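Local atomic coordinates of cytosolic IMP-GMP specific 5'-nucleotidase (Legionella pneumophila subsp. pneumophila, PDB entry 4OHF), a protein that probably removes the 5'-phosphate from purine nucleotides such as IMP and GMP, and binds magnesium and GMP. Residues E37-D42 and G171-I176; E46-S51 and Q161-K166. One frame throughout, in Å; residues are numbered along the deposited sequence.

In the fold
Helix 33-51 illustrates how one long helix can be held at successive places along its length by consecutive helices of the same chain. In contact 1 its residues 37-42 pack on the start of helix 172-178; in contact 2 its C-terminal end, 46-51, meets helix 153-170. The two centres lie about 11 Å apart. Gly-171, at the N-cap of helix 172-178, joins the two partner helices. Contact 1 is the nearer to the metal: the side chain of Leu-173 is about 11 Å from the bound magnesium ion and about 8 Å from the side chain of Asp-25, one of its ligands. Contact 2 lies away from the metal and GMP sites.

Contact 1 of 2, residues E37-D42 and G171-I176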
loop_
_atom_site.group_PDB
_atom_site.type_symbol
_atom_site.label_atom_id
_atom_site.label_comp_id
_atom_site.label_asym_id
_atom_site.label_seq_id
_atom_site.Cartn_x
_atom_site.Cartn_y
_atom_site.Cartn_z
ATOM N N GLU B 37 -35.467 4.023 6.729
ATOM C CA GLU B 37 -34.632 2.819 6.714
ATOM C C GLU B 37 -35.426 1.710 6.048
ATOM O O GLU B 37 -34.929 1.018 5.173
ATOM C CB GLU B 37 -34.257 2.363 8.125
ATOM C CG GLU B 37 -33.160 3.145 8.806
ATOM C CD GLU B 37 -31.819 3.075 8.085
ATOM O OE1 GLU B 37 -31.589 2.148 7.275
ATOM O OE2 GLU B 37 -30.978 3.965 8.353
ATOM N N SER B 38 -36.669 1.554 6.483
ATOM C CA SER B 38 -37.559 0.543 5.940
ATOM C C SER B 38 -37.682 0.629 4.422
ATOM O O SER B 38 -37.620 -0.394 3.736
ATOM C CB SER B 38 -38.940 0.673 6.572
ATOM O OG SER B 38 -39.833 -0.234 5.955
ATOM N N LEU B 39 -37.852 1.842 3.897
ATOM C CA LEU B 39 -37.971 2.019 2.459
ATOM C C LEU B 39 -36.704 1.464 1.812
ATOM O O LEU B 39 -36.774 0.589 0.941
ATOM C CB LEU B 39 -38.117 3.501 2.109
ATOM C CG LEU B 39 -38.912 3.900 0.858
ATOM C CD1 LEU B 39 -38.339 5.188 0.311
ATOM C CD2 LEU B 39 -38.859 2.817 -0.210
ATOM N N VAL B 40 -35.547 1.969 2.245
ATOM C CA VAL B 40 -34.273 1.514 1.703
ATOM C C VAL B 40 -34.186 0.002 1.783
ATOM O O VAL B 40 -33.750 -0.645 0.839
ATOM C CB VAL B 40 -33.069 2.120 2.455
ATOM C CG1 VAL B 40 -31.774 1.497 1.948
ATOM C CG2 VAL B 40 -33.026 3.621 2.234
ATOM N N TYR B 41 -34.602 -0.565 2.903
ATOM C CA TYR B 41 -34.573 -2.007 3.048
ATOM C C TYR B 41 -35.393 -2.636 1.915
ATOM O O TYR B 41 -34.865 -3.444 1.139
ATOM C CB TYR B 41 -35.124 -2.404 4.417
ATOM C CG TYR B 41 -35.242 -3.900 4.653
ATOM C CD1 TYR B 41 -36.417 -4.580 4.343
ATOM C CD2 TYR B 41 -34.197 -4.623 5.227
ATOM C CE1 TYR B 41 -36.553 -5.934 4.605
ATOM C CE2 TYR B 41 -34.320 -5.977 5.490
ATOM C CZ TYR B 41 -35.503 -6.630 5.178
ATOM O OH TYR B 41 -35.646 -7.975 5.438
ATOM N N ASP B 42 -36.668 -2.252 1.800
ATOM C CA ASP B 42 -37.521 -2.792 0.742
ATOM C C ASP B 42 -36.908 -2.616 -0.648
ATOM O O ASP B 42 -36.645 -3.590 -1.339
ATOM C CB ASP B 42 -38.902 -2.139 0.757
ATOM C CG ASP B 42 -39.680 -2.433 2.025
ATOM O OD1 ASP B 42 -39.406 -3.465 2.671
ATOM O OD2 ASP B 42 -40.581 -1.637 2.372
ATOM N N GLY B 171 -33.052 6.778 -8.590
ATOM C CA GLY B 171 -33.976 7.865 -8.378
ATOM C C GLY B 171 -35.254 7.218 -7.884
ATOM O O GLY B 171 -36.240 7.894 -7.589
ATOM N N THR B 172 -35.235 5.892 -7.802
ATOM C CA THR B 172 -36.389 5.140 -7.318
ATOM C C THR B 172 -36.719 5.557 -5.881
ATOM O O THR B 172 -37.884 5.702 -5.520
ATOM C CB THR B 172 -36.118 3.608 -7.357
ATOM O OG1 THR B 172 -34.723 3.356 -7.117
ATOM C CG2 THR B 172 -36.503 3.028 -8.711
ATOM N N LEU B 173 -35.683 5.763 -5.070
ATOM C CA LEU B 173 -35.858 6.170 -3.684
ATOM C C LEU B 173 -36.397 7.598 -3.652
ATOM O O LEU B 173 -37.329 7.898 -2.905
ATOM C CB LEU B 173 -34.518 6.119 -2.942
ATOM C CG LEU B 173 -34.490 5.936 -1.422
ATOM C CD1 LEU B 173 -33.154 6.437 -0.906
ATOM C CD2 LEU B 173 -35.612 6.698 -0.761
ATOM N N LYS B 174 -35.810 8.468 -4.477
ATOM C CA LYS B 174 -36.208 9.873 -4.531
ATOM C C LYS B 174 -37.681 10.045 -4.890
ATOM O O LYS B 174 -38.417 10.760 -4.209
ATOM C CB LYS B 174 -35.362 10.640 -5.551
ATOM C CG LYS B 174 -33.861 10.557 -5.355
ATOM C CD LYS B 174 -33.368 11.452 -4.229
ATOM C CE LYS B 174 -31.843 11.498 -4.230
ATOM N NZ LYS B 174 -31.289 12.253 -3.075
ATOM N N ASN B 175 -38.107 9.391 -5.964
ATOM C CA ASN B 175 -39.488 9.511 -6.415
ATOM C C ASN B 175 -40.487 9.059 -5.364
ATOM O O ASN B 175 -41.527 9.692 -5.176
ATOM C CB ASN B 175 -39.705 8.730 -7.717
ATOM C CG ASN B 175 -39.018 9.381 -8.919
ATOM O OD1 ASN B 175 -38.612 10.551 -8.872
ATOM N ND2 ASN B 175 -38.904 8.626 -10.010
ATOM N N ILE B 176 -40.176 7.965 -4.678
ATOM C CA ILE B 176 -41.061 7.460 -3.649
ATOM C C ILE B 176 -41.197 8.429 -2.474
ATOM O O ILE B 176 -42.301 8.631 -1.971
ATOM C CB ILE B 176 -40.593 6.099 -3.108
ATOM C CG1 ILE B 176 -40.738 5.036 -4.189
ATOM C CG2 ILE B 176 -41.430 5.708 -1.909
ATOM C CD1 ILE B 176 -40.316 3.656 -3.744
#
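Leu-39 reaches from helix 33-51 to Leu-173 and Ile-176 of helix 172-178, and its side chain can be followed outward atom by atom. CB points toward the partner helix. With CG anti to the backbone N (chi1 -150°), the branch point comes 4.2 Å from Ile-176 CG2, and both methyls go on to meet the partner helix. CD1 lies between two residues, 3.3 Å from Leu-173 CD2 and 3.8 Å from Ile-176 CG2, while CD2 meets Ile-176 CD1 at 3.9 Å. No hydrogen bond crosses the contact. The two helices belong to the insertion between neighbouring strands 19-22 and 204-208 of the central sheet, the position where C1 caps are inserted in HAD-type folds, consistent with these helices belonging to such a cap. Their short segments run at 136° to each other, nearer antiparallel than parallel. The next residue, Val-40, adds a looser touch, CG2 to Leu-173 CD1 at 4.2 Å, and packs also on Phe-128. Leu-173 also touches Phe-36 and Leu-43 of helix 33-51 and His-168 near the end of helix 153-170.

Contact 2 of 2, residues E46-S51 and Q161-K166; sequences ERLAES and QYCVDK
Cys-163 presents its sulfur to two consecutive residues of helix 33-51, Arg-47 and Leu-48. Its SG comes 3.6 Å from Arg-47 CG and 3.3 Å from Leu-48 CD2; the thiol meets the aliphatic root of one side chain and a methyl branch of the other. Arg-47 contributes at both ends. CG stands anti to the backbone N, and the chain then bends at chi2 (58°) and chi3 (61°), which carries the guanidinium round to Lys-166. There NH1 touches Lys-166 CG at 3.1 Å, the methylene lying at the guanidinium edge and near its plane. The lysine's stem, rather than its ammonium, makes this touch: NZ stays 6.3 Å from Arg-47 NH1. A salt bridge from Arg-47 NH2 to Asp-170 gives the arginine its acidic partner and would be expected to temper the like charges. The carbonyl O of Arg-47 accepts two bonds from Ser-51, one from the backbone N and one from OG at 2.7 Å, near the helix's C-terminal end. Leu-48 also packs on Leu-135 and Leu-139 of helix 129-143. Three helices therefore come together here, where the short segments run at 109° to each other, an arrangement consistent with the helical part of a C1 cap in a HAD-type nucleotidase.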
loop_
_atom_site.group_PDB
_atom_site.type_symbol
_atom_site.label_atom_id
_atom_site.label_comp_id
_atom_site.label_asym_id
_atom_site.label_seq_id
_atom_site.Cartn_x
_atom_site.Cartn_y
_atom_site.Cartn_z
ATOM N N GLU B 46 -35.728 -5.727 -2.875
ATOM C CA GLU B 46 -36.421 -5.923 -4.136
ATOM C C GLU B 46 -35.421 -6.038 -5.276
ATOM O O GLU B 46 -35.423 -7.016 -6.017
ATOM C CB GLU B 46 -37.356 -4.746 -4.381
ATOM C CG GLU B 46 -38.011 -4.715 -5.741
ATOM C CD GLU B 46 -38.553 -3.337 -6.062
ATOM O OE1 GLU B 46 -39.392 -2.835 -5.280
ATOM O OE2 GLU B 46 -38.130 -2.757 -7.085
ATOM N N ARG B 47 -34.561 -5.033 -5.404
ATOM C CA ARG B 47 -33.550 -4.998 -6.461
ATOM C C ARG B 47 -32.680 -6.253 -6.494
ATOM O O ARG B 47 -32.071 -6.565 -7.518
ATOM C CB ARG B 47 -32.665 -3.755 -6.304
ATOM C CG ARG B 47 -31.586 -3.613 -7.365
ATOM C CD ARG B 47 -32.194 -3.573 -8.747
ATOM N NE ARG B 47 -33.086 -2.432 -8.898
ATOM C CZ ARG B 47 -32.690 -1.219 -9.270
ATOM N NH1 ARG B 47 -31.407 -0.993 -9.539
ATOM N NH2 ARG B 47 -33.576 -0.230 -9.361
ATOM N N LEU B 48 -32.622 -6.971 -5.375
ATOM C CA LEU B 48 -31.834 -8.197 -5.296
ATOM C C LEU B 48 -32.544 -9.366 -5.967
ATOM O O LEU B 48 -31.960 -10.082 -6.776
ATOM C CB LEU B 48 -31.547 -8.560 -3.840
ATOM C CG LEU B 48 -30.407 -7.800 -3.171
ATOM C CD1 LEU B 48 -30.322 -8.197 -1.705
ATOM C CD2 LEU B 48 -29.102 -8.111 -3.895
ATOM N N ALA B 49 -33.811 -9.550 -5.619
ATOM C CA ALA B 49 -34.608 -10.631 -6.173
ATOM C C ALA B 49 -34.891 -10.430 -7.654
ATOM O O ALA B 49 -35.318 -11.362 -8.339
ATOM C CB ALA B 49 -35.919 -10.752 -5.413
ATOM N N GLU B 50 -34.650 -9.219 -8.150
ATOM C CA GLU B 50 -34.918 -8.922 -9.549
ATOM C C GLU B 50 -33.695 -8.871 -10.451
ATOM O O GLU B 50 -33.569 -9.679 -11.369
ATOM C CB GLU B 50 -35.709 -7.617 -9.654
ATOM C CG GLU B 50 -37.027 -7.670 -8.885
ATOM C CD GLU B 50 -37.917 -6.462 -9.122
ATOM O OE1 GLU B 50 -39.008 -6.398 -8.506
ATOM O OE2 GLU B 50 -37.527 -5.583 -9.925
ATOM N N SER B 51 -32.788 -7.934 -10.200
ATOM C CA SER B 51 -31.606 -7.814 -11.042
ATOM C C SER B 51 -30.479 -8.771 -10.666
ATOM O O SER B 51 -29.483 -8.879 -11.387
ATOM C CB SER B 51 -31.090 -6.370 -11.032
ATOM O OG SER B 51 -30.652 -5.986 -9.742
ATOM N N GLN B 161 -24.360 -4.141 -1.553
ATOM C CA GLN B 161 -23.802 -2.789 -1.653
ATOM C C GLN B 161 -24.113 -2.210 -3.020
ATOM O O GLN B 161 -24.388 -1.019 -3.154
ATOM C CB GLN B 161 -22.285 -2.794 -1.436
ATOM C CG GLN B 161 -21.634 -1.411 -1.538
ATOM C CD GLN B 161 -22.163 -0.423 -0.503
ATOM O OE1 GLN B 161 -22.162 -0.702 0.699
ATOM N NE2 GLN B 161 -22.610 0.740 -0.968
ATOM N N TYR B 162 -24.070 -3.065 -4.035
ATOM C CA TYR B 162 -24.360 -2.642 -5.392
ATOM C C TYR B 162 -25.790 -2.125 -5.482
ATOM O O TYR B 162 -26.038 -1.066 -6.062
ATOM C CB TYR B 162 -24.152 -3.811 -6.362
ATOM C CG TYR B 162 -24.508 -3.501 -7.804
ATOM C CD1 TYR B 162 -25.798 -3.722 -8.292
ATOM C CD2 TYR B 162 -23.557 -2.978 -8.680
ATOM C CE1 TYR B 162 -26.130 -3.431 -9.621
ATOM C CE2 TYR B 162 -23.879 -2.683 -10.005
ATOM C CZ TYR B 162 -25.166 -2.911 -10.468
ATOM O OH TYR B 162 -25.485 -2.609 -11.775
ATOM N N CYS B 163 -26.730 -2.869 -4.911
ATOM C CA CYS B 163 -28.123 -2.455 -4.934
ATOM C C CYS B 163 -28.334 -1.126 -4.231
ATOM O O CYS B 163 -29.070 -0.267 -4.732
ATOM C CB CYS B 163 -28.998 -3.502 -4.271
ATOM S SG CYS B 163 -29.064 -5.037 -5.166
ATOM N N VAL B 164 -27.693 -0.962 -3.073
ATOM C CA VAL B 164 -27.811 0.271 -2.303
ATOM C C VAL B 164 -27.357 1.463 -3.143
ATOM O O VAL B 164 -28.026 2.500 -3.180
ATOM C CB VAL B 164 -26.961 0.235 -0.997
ATOM C CG1 VAL B 164 -27.204 1.501 -0.201
ATOM C CG2 VAL B 164 -27.317 -0.972 -0.156
ATOM N N ASP B 165 -26.215 1.313 -3.814
ATOM C CA ASP B 165 -25.690 2.389 -4.652
ATOM C C ASP B 165 -26.637 2.632 -5.820
ATOM O O ASP B 165 -26.902 3.781 -6.192
ATOM C CB ASP B 165 -24.299 2.044 -5.204
ATOM C CG ASP B 165 -23.275 1.791 -4.111
ATOM O OD1 ASP B 165 -23.297 2.518 -3.086
ATOM O OD2 ASP B 165 -22.440 0.870 -4.289
ATOM N N LYS B 166 -27.150 1.547 -6.390
ATOM C CA LYS B 166 -28.059 1.645 -7.519
ATOM C C LYS B 166 -29.332 2.372 -7.124
ATOM O O LYS B 166 -29.712 3.365 -7.743
ATOM C CB LYS B 166 -28.414 0.254 -8.037
ATOM C CG LYS B 166 -28.586 0.203 -9.547
ATOM C CD LYS B 166 -27.268 0.555 -10.246
ATOM C CE LYS B 166 -27.384 0.513 -11.760
ATOM N NZ LYS B 166 -26.062 0.789 -12.405
#